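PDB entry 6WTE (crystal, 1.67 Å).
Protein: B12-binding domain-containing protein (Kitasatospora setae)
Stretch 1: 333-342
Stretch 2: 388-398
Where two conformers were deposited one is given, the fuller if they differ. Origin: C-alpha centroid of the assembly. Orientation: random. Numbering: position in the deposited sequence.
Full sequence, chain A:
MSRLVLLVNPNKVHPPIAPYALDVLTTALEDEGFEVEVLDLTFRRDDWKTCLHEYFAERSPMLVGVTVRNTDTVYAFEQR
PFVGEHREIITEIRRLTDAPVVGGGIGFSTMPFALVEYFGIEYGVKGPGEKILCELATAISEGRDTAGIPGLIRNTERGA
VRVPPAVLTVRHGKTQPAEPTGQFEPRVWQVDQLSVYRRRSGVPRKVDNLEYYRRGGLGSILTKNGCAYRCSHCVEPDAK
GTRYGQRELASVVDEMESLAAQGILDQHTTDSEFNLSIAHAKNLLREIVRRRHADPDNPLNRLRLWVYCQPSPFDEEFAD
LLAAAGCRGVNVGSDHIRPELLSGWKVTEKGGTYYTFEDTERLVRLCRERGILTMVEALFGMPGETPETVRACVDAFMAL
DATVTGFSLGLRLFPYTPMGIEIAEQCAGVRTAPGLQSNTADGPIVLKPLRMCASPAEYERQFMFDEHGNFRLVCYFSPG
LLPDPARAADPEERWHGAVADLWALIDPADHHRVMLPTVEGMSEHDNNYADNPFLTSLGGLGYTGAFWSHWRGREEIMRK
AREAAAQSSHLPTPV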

# COMPACT_ATOMS: atom_id res chain seq x y z
N GLY A 333 9.40 8.27 6.19
CA GLY A 333 9.34 8.84 4.85
C GLY A 333 9.83 10.27 4.80
O GLY A 333 9.06 11.20 4.53
N SER A 334 11.11 10.48 5.09
CA SER A 334 11.68 11.82 5.05
C SER A 334 11.66 12.37 3.63
O SER A 334 11.43 13.57 3.43
CB SER A 334 13.10 11.80 5.61
OG SER A 334 13.14 11.18 6.89
N ASP A 335 11.95 11.52 2.65
CA ASP A 335 11.73 11.73 1.22
C ASP A 335 12.72 12.69 0.56
O ASP A 335 13.24 12.38 -0.52
CB ASP A 335 10.28 12.16 0.97
CG ASP A 335 9.31 11.01 1.12
OD1 ASP A 335 9.75 9.85 0.95
OD2 ASP A 335 8.12 11.24 1.43
N HIS A 336 13.02 13.83 1.18
CA HIS A 336 14.04 14.72 0.65
C HIS A 336 14.50 15.67 1.75
O HIS A 336 14.02 15.62 2.89
CB HIS A 336 13.54 15.51 -0.56
CG HIS A 336 14.59 15.74 -1.61
ND1 HIS A 336 15.57 16.71 -1.48
CD2 HIS A 336 14.83 15.12 -2.78
CE1 HIS A 336 16.36 16.67 -2.53
NE2 HIS A 336 15.93 15.71 -3.34
N ILE A 337 15.42 16.57 1.39
CA ILE A 337 15.88 17.60 2.31
C ILE A 337 15.75 19.00 1.74
O ILE A 337 15.66 19.98 2.50
CB ILE A 337 17.34 17.34 2.73
CG1 ILE A 337 17.75 18.30 3.86
CG2 ILE A 337 18.27 17.52 1.54
CD1 ILE A 337 19.12 18.03 4.45
N ARG A 338 15.69 19.16 0.42
CA ARG A 338 15.70 20.49 -0.17
C ARG A 338 14.32 21.13 -0.08
O ARG A 338 13.34 20.54 -0.56
CB ARG A 338 16.16 20.42 -1.62
CG ARG A 338 17.66 20.20 -1.78
CD ARG A 338 18.44 21.39 -1.21
NE ARG A 338 19.88 21.30 -1.49
CZ ARG A 338 20.44 21.67 -2.63
NH1 ARG A 338 19.70 22.14 -3.62
NH2 ARG A 338 21.76 21.57 -2.79
N PRO A 339 14.19 22.31 0.52
CA PRO A 339 12.88 22.97 0.60
C PRO A 339 12.27 23.24 -0.75
O PRO A 339 11.04 23.17 -0.90
CB PRO A 339 13.17 24.27 1.36
CG PRO A 339 14.46 24.02 2.08
CD PRO A 339 15.24 23.08 1.22
N GLU A 340 13.09 23.54 -1.77
CA GLU A 340 12.54 23.80 -3.09
C GLU A 340 11.87 22.57 -3.68
O GLU A 340 10.94 22.69 -4.48
CB GLU A 340 13.63 24.33 -4.02
CG GLU A 340 14.82 23.40 -4.21
CD GLU A 340 15.96 23.64 -3.23
OE1 GLU A 340 15.71 24.12 -2.09
OE2 GLU A 340 17.12 23.36 -3.60
N LEU A 341 12.31 21.37 -3.27
CA LEU A 341 11.65 20.15 -3.71
C LEU A 341 10.48 19.77 -2.82
O LEU A 341 9.44 19.33 -3.32
CB LEU A 341 12.67 19.00 -3.76
CG LEU A 341 13.41 18.88 -5.09
CD1 LEU A 341 14.34 20.05 -5.35
CD2 LEU A 341 14.18 17.60 -5.16
N LEU A 342 10.62 19.93 -1.50
CA LEU A 342 9.57 19.52 -0.58
C LEU A 342 8.37 20.46 -0.63
O LEU A 342 7.24 20.04 -0.39
CB LEU A 342 10.12 19.43 0.84
CG LEU A 342 11.13 18.30 1.06
CD1 LEU A 342 11.91 18.57 2.33
CD2 LEU A 342 10.42 16.94 1.14
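Stretch 2 388-398: ETVRACVDAFM

Stretch 2 is helical throughout, continuing a helix that begins earlier in the chain, and it packs on the end of a strand, a loop and the first turn of a helix in stretch 1. The register runs antiparallel in sequence: Arg338 lies by Thr389 (CA to CA 7.0 Å) and Ile337 by Cys393 (CA to CA 5.7 Å), and the Phe397 side chain reaches back to Ser334.

Apolar packing centres on Ile337, whose t,t side chain points toward the helix. Its CD1 lies 3.5 Å from Ala396 CB and its CG2 4.0 Å from Cys393 CB; the small alanine and cysteine side chains let the branched residue come close to the helix backbone, with CG2 3.7 Å from Cys393 CA. Ile337 CB also lies 4.1 Å from Phe397 CE1.

Among the aromatic contacts, Phe397 brings its ring tip to Ser334, CZ to CB 3.7 Å, while His336 O lies at the ring edge, 3.6 Å from Phe397 CZ. The His336 ring offers one face to Cys393, whose polarizable SG stands 4.2 Å from the ring centroid, almost on the normal. His336 ND1 accepts a 3.1 Å hydrogen bond from Arg338 N.

Charge pairing closes the other end. Arg338, the N-cap residue, bridges Glu388 through NH2 to OE2 (2.6 Å) and NH1 to OE1 (3.2 Å), while its NH1 also bonds Glu340 OE2 at 2.9 Å. The flat guanidinium lays a face over Thr389 CA.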

# COMPACT_ATOMS: atom_id res chain seq x y z
N GLU A 388 22.45 18.00 -8.62
CA GLU A 388 22.98 18.59 -7.39
C GLU A 388 22.00 18.46 -6.24
O GLU A 388 22.43 18.33 -5.08
CB GLU A 388 23.38 20.06 -7.62
CG GLU A 388 22.24 21.06 -7.67
CD GLU A 388 22.00 21.76 -6.35
OE1 GLU A 388 21.29 22.79 -6.34
OE2 GLU A 388 22.53 21.30 -5.31
N THR A 389 20.69 18.48 -6.51
CA THR A 389 19.73 18.27 -5.43
C THR A 389 19.77 16.83 -4.93
O THR A 389 19.63 16.58 -3.73
CB THR A 389 18.30 18.65 -5.86
OG1 THR A 389 17.89 17.84 -6.98
CG2 THR A 389 18.22 20.13 -6.23
N VAL A 390 19.99 15.86 -5.83
CA VAL A 390 20.13 14.47 -5.40
C VAL A 390 21.36 14.30 -4.52
O VAL A 390 21.30 13.70 -3.44
CB VAL A 390 20.17 13.53 -6.61
CG1 VAL A 390 20.39 12.09 -6.15
CG2 VAL A 390 18.89 13.63 -7.40
N ARG A 391 22.51 14.81 -4.98
CA ARG A 391 23.75 14.66 -4.20
C ARG A 391 23.61 15.28 -2.82
O ARG A 391 24.06 14.70 -1.82
CB ARG A 391 24.92 15.31 -4.94
CG ARG A 391 25.32 14.64 -6.23
CD ARG A 391 26.66 15.16 -6.71
NE ARG A 391 26.87 14.87 -8.13
CZ ARG A 391 26.72 15.76 -9.11
NH1 ARG A 391 26.36 17.00 -8.82
NH2 ARG A 391 26.93 15.40 -10.37
N ALA A 392 23.00 16.46 -2.74
CA ALA A 392 22.82 17.12 -1.45
C ALA A 392 21.99 16.25 -0.51
O ALA A 392 22.31 16.13 0.68
CB ALA A 392 22.16 18.48 -1.64
N CYS A 393 20.92 15.64 -1.03
CA CYS A 393 20.10 14.76 -0.20
C CYS A 393 20.86 13.50 0.19
O CYS A 393 20.82 13.09 1.35
CB CYS A 393 18.81 14.41 -0.93
SG CYS A 393 17.70 13.40 0.06
N VAL A 394 21.55 12.87 -0.77
CA VAL A 394 22.34 11.68 -0.46
C VAL A 394 23.32 11.97 0.67
O VAL A 394 23.38 11.25 1.67
CB VAL A 394 23.06 11.16 -1.71
CG1 VAL A 394 24.16 10.17 -1.33
CG2 VAL A 394 22.07 10.50 -2.66
N ASP A 395 24.08 13.06 0.53
CA ASP A 395 25.10 13.39 1.53
C ASP A 395 24.49 13.61 2.90
O ASP A 395 25.01 13.12 3.91
CB ASP A 395 25.88 14.63 1.09
CG ASP A 395 26.83 14.35 -0.06
OD1 ASP A 395 27.06 13.16 -0.35
OD2 ASP A 395 27.34 15.31 -0.66
N ALA A 396 23.38 14.36 2.97
CA ALA A 396 22.77 14.65 4.26
C ALA A 396 22.12 13.41 4.87
O ALA A 396 22.27 13.15 6.07
CB ALA A 396 21.75 15.77 4.11
N PHE A 397 21.39 12.64 4.06
CA PHE A 397 20.74 11.43 4.57
C PHE A 397 21.76 10.39 5.03
O PHE A 397 21.60 9.78 6.09
CB PHE A 397 19.81 10.82 3.52
CG PHE A 397 18.46 11.46 3.45
CD1 PHE A 397 18.26 12.77 3.87
CD2 PHE A 397 17.37 10.75 2.97
CE1 PHE A 397 16.99 13.35 3.79
CE2 PHE A 397 16.11 11.33 2.89
CZ PHE A 397 15.92 12.63 3.31
N MET A 398 22.82 10.17 4.23
CA MET A 398 23.80 9.15 4.59
C MET A 398 24.52 9.50 5.89
O MET A 398 24.90 8.60 6.65
CB MET A 398 24.80 8.97 3.45
CG MET A 398 24.21 8.30 2.22
SD MET A 398 23.64 6.62 2.58
CE MET A 398 25.22 5.87 2.95